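Local coordinates for protein enterotoxin type A (Staphylococcus aureus, PDB 1DYQ) that acts as a superantigen, binding MHC class II molecules, in part through a zinc ion, and T-cell receptors to trigger T-cell activation and cytokine release, at residues A[13-18]-A[180-185]; A[129-134]-A[226-231]. The protein carries 3 engineered substitutions. All coordinates share one frame; numbering follows the deposited sequence.

Overall arrangement
Both contacts involve the sheet of the beta-grasp part of the toxin, in which strand 182-188 pairs antiparallel with strand 226-232. Contact 1 lays the N-terminal loop 13-18 against the start of the first of these strands; contact 2 pairs the second with strand 119-132. Their centres are 13 Å apart. Leu184 N probably donates a hydrogen bond to Tyr230 O at 2.9 Å, and Ile185 packs on Ile227 and Ile229. The zinc ion belongs to contact 2, through His226 and Asp228, and His188, further along strand 182-188, completes the protein ligands. In contact 1 the nearest side-chain atom of Leu184, CD2, is about 10 Å from the zinc ion.

Contact 1 (A[13-18]-A[180-185]); sequences LRKKSE and VQRGLI
Lys16 and Gln181 meet where loop 13-18 runs roughly antiparallel to 180-185, their end-to-end directions 151° apart. The one direct hydrogen bond between the segments goes from Lys16 N to Gln181 O, 2.8 Å, which also receives a CA-H contact from Lys15. A water bridges the backbones, 2.7 Å from Arg14 O and 2.9 Å from Gly183 N. Gln181 and Arg182 form a classic beta bulge opposite Tyr232.

Leu13 sends its methyls over the strand backbone: CD1 rests about equally far from Gly183 N and C, while CD2 lies 3.5 Å from Gly183 O and touches Leu184 CB. Arg182 runs alongside Lys15, Lys15 CD meeting Arg182 CD at 3.9 Å; the guanidinium continues to a salt bridge with the Ser234 carboxylate and a cation-pi contact with Tyr232. With CG anti to the backbone N (chi1 170°) and an extended chain, Lys16 runs past Val180 O, its CD 3.4 Å away. Its ammonium reaches a water shared with Val180 O and, outside the segments, Asn172 O. Gln181 bends at chi2, bringing OE1 to 3.6 Å from Lys16 CB; another water links OE1 to Ser17 N, while NE2 donates to Asp174 OD1, salt-bridged also to Lys16 NZ.

One backbone hydrogen bond, three bridging waters and apolar parts of Leu13, Lys16 and Arg182 join loop and strand, the charges of Lys16 and Arg182 probably balanced by Asp174 and the C-terminus.

Contact 2 (A[129-134]-A[226-231]); sequences NLWLDG and HIDIYL. With ZN (zinc ion), chain B.
Leu231 O is gripped at the end of the strand pair by Asp133 N, at 2.8 Å with a nearly straight N-H...O angle of 171°, and by a water that also accepts from Gly134 N. Leu132 CA-H makes a weaker approach to the same oxygen. The bond extends the parallel pairing of 129-132 with 226-231 into the turn. Upstream, Asn129 N bonds to Ile227 O, Ile229 N to Asn129 O, Trp131 N to Ile229 O and Leu231 N to Trp131 O, in the alternation of a regular parallel sheet.

One face carries Asn129, Trp131, Asp228 and Tyr230. The side chains of Trp131 and Tyr230 lie side by side and point the same way, the Trp131 six-membered ring and the Tyr230 ring with planes only 6° apart but slid so far that they barely overlap; Trp131 CE3 meets Tyr230 CE2 at 3.4 Å. The Asn129 amide lies beside the Asp228 carboxylate, nearly coplanar with it. Zinc is bound by Asp228 OD2 and His226 NE2, both at 2.2 Å, with His188 supplying the third protein ligand; the ion is necessary for the toxin's interaction with MHC class II. His226 places CG between the backbone N and carbonyl carbon (chi1 65°), turning its ring toward the metal.

On the other face Leu130 CD1 touches Ile229 CG2 at 3.9 Å, and Leu132 CD1 meets Leu231 CB. The parallel pair lies within the beta-grasp sheet, flanked by strands 182-188 and 135-137, with helix 153-168 packed on this apolar face, where Leu130, Leu132 and Leu231 all touch Tyr168.

Contact 1 (A[13-18]-A[180-185])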
loop_
_atom_site.group_PDB
_atom_site.type_symbol
_atom_site.label_atom_id
_atom_site.label_comp_id
_atom_site.label_asym_id
_atom_site.label_seq_id
_atom_site.Cartn_x
_atom_site.Cartn_y
_atom_site.Cartn_z
ATOM N N LEU A 13 -0.994 -3.721 -20.068
ATOM C CA LEU A 13 -1.507 -2.833 -19.019
ATOM C C LEU A 13 -2.986 -2.532 -19.271
ATOM O O LEU A 13 -3.399 -2.274 -20.406
ATOM C CB LEU A 13 -0.721 -1.550 -18.922
ATOM C CG LEU A 13 0.699 -1.588 -18.340
ATOM C CD1 LEU A 13 1.368 -0.231 -18.492
ATOM C CD2 LEU A 13 0.647 -1.963 -16.847
ATOM N N ARG A 14 -3.769 -2.584 -18.201
ATOM C CA ARG A 14 -5.209 -2.313 -18.304
ATOM C C ARG A 14 -5.446 -0.831 -18.507
ATOM O O ARG A 14 -4.766 0.028 -17.970
ATOM C CB ARG A 14 -5.910 -2.818 -17.041
ATOM C CG ARG A 14 -7.442 -2.644 -17.058
ATOM C CD ARG A 14 -8.029 -3.685 -16.089
ATOM N NE ARG A 14 -9.443 -3.570 -15.894
ATOM C CZ ARG A 14 -10.045 -3.085 -14.806
ATOM N NH1 ARG A 14 -9.331 -2.611 -13.807
ATOM N NH2 ARG A 14 -11.378 -3.082 -14.748
ATOM N N LYS A 15 -6.391 -0.509 -19.413
ATOM C CA LYS A 15 -6.715 0.885 -19.680
ATOM C C LYS A 15 -7.636 1.440 -18.593
ATOM O O LYS A 15 -8.577 0.766 -18.148
ATOM C CB LYS A 15 -7.418 1.007 -21.041
ATOM C CG LYS A 15 -6.823 0.157 -22.135
ATOM C CD LYS A 15 -5.732 0.841 -22.915
ATOM C CE LYS A 15 -5.491 0.137 -24.257
ATOM N NZ LYS A 15 -6.721 0.113 -25.090
ATOM N N LYS A 16 -7.436 2.686 -18.237
ATOM C CA LYS A 16 -8.267 3.398 -17.284
ATOM C C LYS A 16 -9.734 3.392 -17.675
ATOM O O LYS A 16 -10.636 3.343 -16.835
ATOM C CB LYS A 16 -7.760 4.839 -17.158
ATOM C CG LYS A 16 -8.714 5.732 -16.352
ATOM C CD LYS A 16 -8.180 7.165 -16.448
ATOM C CE LYS A 16 -9.010 8.147 -15.695
ATOM N NZ LYS A 16 -8.555 9.549 -15.841
ATOM N N SER A 17 -10.018 3.352 -18.990
ATOM C CA SER A 17 -11.359 3.336 -19.503
ATOM C C SER A 17 -12.121 2.064 -19.180
ATOM O O SER A 17 -13.354 2.027 -19.344
ATOM C CB SER A 17 -11.301 3.506 -21.053
ATOM O OG SER A 17 -10.664 2.416 -21.646
ATOM N N GLU A 18 -11.438 1.019 -18.737
ATOM C CA GLU A 18 -12.074 -0.239 -18.383
ATOM C C GLU A 18 -12.692 -0.181 -16.987
ATOM O O GLU A 18 -13.451 -1.067 -16.596
ATOM C CB GLU A 18 -11.054 -1.380 -18.433
ATOM C CG GLU A 18 -10.566 -1.710 -19.839
ATOM C CD GLU A 18 -11.627 -2.425 -20.660
ATOM O OE1 GLU A 18 -12.224 -3.404 -20.140
ATOM O OE2 GLU A 18 -11.875 -2.015 -21.807
ATOM N N VAL A 180 -3.501 10.376 -17.493
ATOM C CA VAL A 180 -2.850 9.088 -17.563
ATOM C C VAL A 180 -3.881 7.965 -17.741
ATOM O O VAL A 180 -4.880 7.945 -17.026
ATOM C CB VAL A 180 -2.041 8.830 -16.276
ATOM C CG1 VAL A 180 -1.433 7.434 -16.259
ATOM C CG2 VAL A 180 -0.958 9.885 -16.105
ATOM N N GLN A 181 -3.685 7.139 -18.741
ATOM C CA GLN A 181 -4.609 6.097 -19.107
ATOM C C GLN A 181 -4.111 4.703 -18.814
ATOM O O GLN A 181 -4.872 3.738 -18.822
ATOM C CB GLN A 181 -5.025 6.213 -20.596
ATOM C CG GLN A 181 -5.614 7.569 -20.962
ATOM C CD GLN A 181 -6.921 7.873 -20.241
ATOM O OE1 GLN A 181 -7.756 6.993 -20.096
ATOM N NE2 GLN A 181 -7.037 9.106 -19.785
ATOM N N ARG A 182 -2.781 4.549 -18.696
ATOM C CA ARG A 182 -2.160 3.298 -18.317
ATOM C C ARG A 182 -0.955 3.605 -17.403
ATOM O O ARG A 182 -0.336 4.640 -17.503
ATOM C CB ARG A 182 -1.622 2.519 -19.528
ATOM C CG ARG A 182 -2.660 2.065 -20.523
ATOM C CD ARG A 182 -2.030 1.299 -21.687
ATOM N NE ARG A 182 -1.158 2.166 -22.471
ATOM C CZ ARG A 182 0.006 1.788 -22.999
ATOM N NH1 ARG A 182 0.465 0.566 -22.809
ATOM N NH2 ARG A 182 0.719 2.651 -23.711
ATOM N N GLY A 183 -0.633 2.632 -16.537
ATOM C CA GLY A 183 0.520 2.881 -15.650
ATOM C C GLY A 183 0.969 1.628 -14.918
ATOM O O GLY A 183 0.183 0.722 -14.656
ATOM N N LEU A 184 2.282 1.549 -14.724
ATOM C CA LEU A 184 2.942 0.417 -14.087
ATOM C C LEU A 184 3.941 0.922 -13.033
ATOM O O LEU A 184 4.603 1.930 -13.211
ATOM C CB LEU A 184 3.759 -0.345 -15.162
ATOM C CG LEU A 184 4.704 -1.424 -14.613
ATOM C CD1 LEU A 184 3.909 -2.601 -14.083
ATOM C CD2 LEU A 184 5.617 -1.915 -15.749
ATOM N N ILE A 185 3.922 0.275 -11.852
ATOM C CA ILE A 185 4.916 0.606 -10.823
ATOM C C ILE A 185 5.695 -0.660 -10.461
ATOM O O ILE A 185 5.154 -1.754 -10.398
ATOM C CB ILE A 185 4.291 1.218 -9.564
ATOM C CG1 ILE A 185 5.383 1.596 -8.540
ATOM C CG2 ILE A 185 3.290 0.255 -8.930
ATOM C CD1 ILE A 185 4.885 2.621 -7.512
HETATM O O HOH W 1 -2.483 0.461 -16.586
HETATM O O HOH W 2 -5.815 9.495 -14.985
HETATM O O HOH W 3 -8.200 4.416 -21.238
#

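Contact 2 (A[129-134]-A[226-231])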
loop_
_atom_site.group_PDB
_atom_site.type_symbol
_atom_site.label_atom_id
_atom_site.label_comp_id
_atom_site.label_asym_id
_atom_site.label_seq_id
_atom_site.Cartn_x
_atom_site.Cartn_y
_atom_site.Cartn_z
ATOM N N ASN A 129 12.595 6.331 -10.749
ATOM C CA ASN A 129 12.712 6.640 -12.199
ATOM C C ASN A 129 11.265 6.697 -12.737
ATOM O O ASN A 129 10.570 5.686 -12.663
ATOM C CB ASN A 129 13.457 5.546 -12.921
ATOM C CG ASN A 129 14.869 5.308 -12.386
ATOM O OD1 ASN A 129 15.233 4.180 -12.069
ATOM N ND2 ASN A 129 15.621 6.380 -12.252
ATOM N N LEU A 130 10.855 7.849 -13.226
ATOM C CA LEU A 130 9.502 7.975 -13.756
ATOM C C LEU A 130 9.553 8.391 -15.240
ATOM O O LEU A 130 10.208 9.381 -15.565
ATOM C CB LEU A 130 8.680 8.976 -12.962
ATOM C CG LEU A 130 7.189 9.061 -13.311
ATOM C CD1 LEU A 130 6.390 9.424 -12.063
ATOM C CD2 LEU A 130 6.935 10.167 -14.356
ATOM N N TRP A 131 8.831 7.672 -16.049
ATOM C CA TRP A 131 8.678 8.025 -17.470
ATOM C C TRP A 131 7.202 8.334 -17.742
ATOM O O TRP A 131 6.331 7.599 -17.263
ATOM C CB TRP A 131 9.159 6.904 -18.362
ATOM C CG TRP A 131 10.640 6.659 -18.347
ATOM C CD1 TRP A 131 11.562 7.238 -19.166
ATOM C CD2 TRP A 131 11.359 5.747 -17.509
ATOM N NE1 TRP A 131 12.818 6.754 -18.887
ATOM C CE2 TRP A 131 12.721 5.813 -17.880
ATOM C CE3 TRP A 131 10.998 4.853 -16.495
ATOM C CZ2 TRP A 131 13.700 5.072 -17.257
ATOM C CZ3 TRP A 131 11.976 4.110 -15.873
ATOM C CH2 TRP A 131 13.332 4.214 -16.260
ATOM N N LEU A 132 6.954 9.405 -18.477
ATOM C CA LEU A 132 5.587 9.734 -18.920
ATOM C C LEU A 132 5.564 9.742 -20.461
ATOM O O LEU A 132 6.283 10.565 -21.057
ATOM C CB LEU A 132 5.165 11.067 -18.382
ATOM C CG LEU A 132 3.872 11.700 -18.939
ATOM C CD1 LEU A 132 2.672 10.862 -18.491
ATOM C CD2 LEU A 132 3.764 13.126 -18.426
ATOM N N ASP A 133 4.895 8.794 -21.056
ATOM C CA ASP A 133 4.918 8.628 -22.524
ATOM C C ASP A 133 6.354 8.527 -23.008
ATOM O O ASP A 133 6.749 9.115 -24.019
ATOM C CB ASP A 133 4.174 9.754 -23.214
ATOM C CG ASP A 133 2.671 9.749 -22.917
ATOM O OD1 ASP A 133 2.062 8.670 -22.992
ATOM O OD2 ASP A 133 2.146 10.840 -22.628
ATOM N N GLY A 134 7.179 7.778 -22.265
ATOM C CA GLY A 134 8.549 7.547 -22.584
ATOM C C GLY A 134 9.532 8.604 -22.174
ATOM O O GLY A 134 10.768 8.355 -22.316
ATOM N N HIS A 226 15.247 0.755 -5.776
ATOM C CA HIS A 226 14.618 1.993 -6.292
ATOM C C HIS A 226 13.273 1.595 -6.919
ATOM O O HIS A 226 12.961 0.419 -6.979
ATOM C CB HIS A 226 15.516 2.703 -7.297
ATOM C CG HIS A 226 15.733 1.895 -8.528
ATOM N ND1 HIS A 226 16.782 1.032 -8.692
ATOM C CD2 HIS A 226 14.963 1.781 -9.646
ATOM C CE1 HIS A 226 16.694 0.406 -9.845
ATOM N NE2 HIS A 226 15.621 0.861 -10.416
ATOM N N ILE A 227 12.514 2.600 -7.311
ATOM C CA ILE A 227 11.180 2.371 -7.870
ATOM C C ILE A 227 11.162 2.914 -9.320
ATOM O O ILE A 227 11.644 4.013 -9.528
ATOM C CB ILE A 227 10.153 3.144 -7.014
ATOM C CG1 ILE A 227 9.964 2.363 -5.683
ATOM C CG2 ILE A 227 8.820 3.248 -7.743
ATOM C CD1 ILE A 227 9.209 3.170 -4.633
ATOM N N ASP A 228 10.484 2.169 -10.164
ATOM C CA ASP A 228 10.273 2.600 -11.543
ATOM C C ASP A 228 8.771 2.771 -11.803
ATOM O O ASP A 228 8.001 1.890 -11.447
ATOM C CB ASP A 228 10.784 1.579 -12.565
ATOM C CG ASP A 228 12.243 1.269 -12.361
ATOM O OD1 ASP A 228 13.084 2.175 -12.288
ATOM O OD2 ASP A 228 12.444 0.049 -12.128
ATOM N N ILE A 229 8.444 3.900 -12.393
ATOM C CA ILE A 229 7.045 4.203 -12.711
ATOM C C ILE A 229 6.933 4.532 -14.201
ATOM O O ILE A 229 7.706 5.400 -14.666
ATOM C CB ILE A 229 6.549 5.365 -11.843
ATOM C CG1 ILE A 229 6.509 4.898 -10.349
ATOM C CG2 ILE A 229 5.128 5.753 -12.251
ATOM C CD1 ILE A 229 6.188 6.018 -9.398
ATOM N N TYR A 230 6.085 3.847 -14.888
ATOM C CA TYR A 230 5.820 4.079 -16.321
ATOM C C TYR A 230 4.358 4.522 -16.488
ATOM O O TYR A 230 3.461 3.740 -16.149
ATOM C CB TYR A 230 6.040 2.779 -17.098
ATOM C CG TYR A 230 7.366 2.108 -16.828
ATOM C CD1 TYR A 230 7.508 1.174 -15.805
ATOM C CD2 TYR A 230 8.501 2.428 -17.582
ATOM C CE1 TYR A 230 8.722 0.589 -15.529
ATOM C CE2 TYR A 230 9.716 1.820 -17.325
ATOM C CZ TYR A 230 9.820 0.910 -16.309
ATOM O OH TYR A 230 11.030 0.303 -16.017
ATOM N N LEU A 231 4.160 5.728 -16.970
ATOM C CA LEU A 231 2.822 6.277 -17.164
ATOM C C LEU A 231 2.629 6.603 -18.676
ATOM O O LEU A 231 3.581 7.011 -19.316
ATOM C CB LEU A 231 2.630 7.548 -16.384
ATOM C CG LEU A 231 2.963 7.526 -14.874
ATOM C CD1 LEU A 231 2.816 8.904 -14.297
ATOM C CD2 LEU A 231 2.017 6.521 -14.199
HETATM ZN ZN ZN B . 14.602 -0.219 -12.070
HETATM O O HOH W 4 6.354 6.019 -20.151
#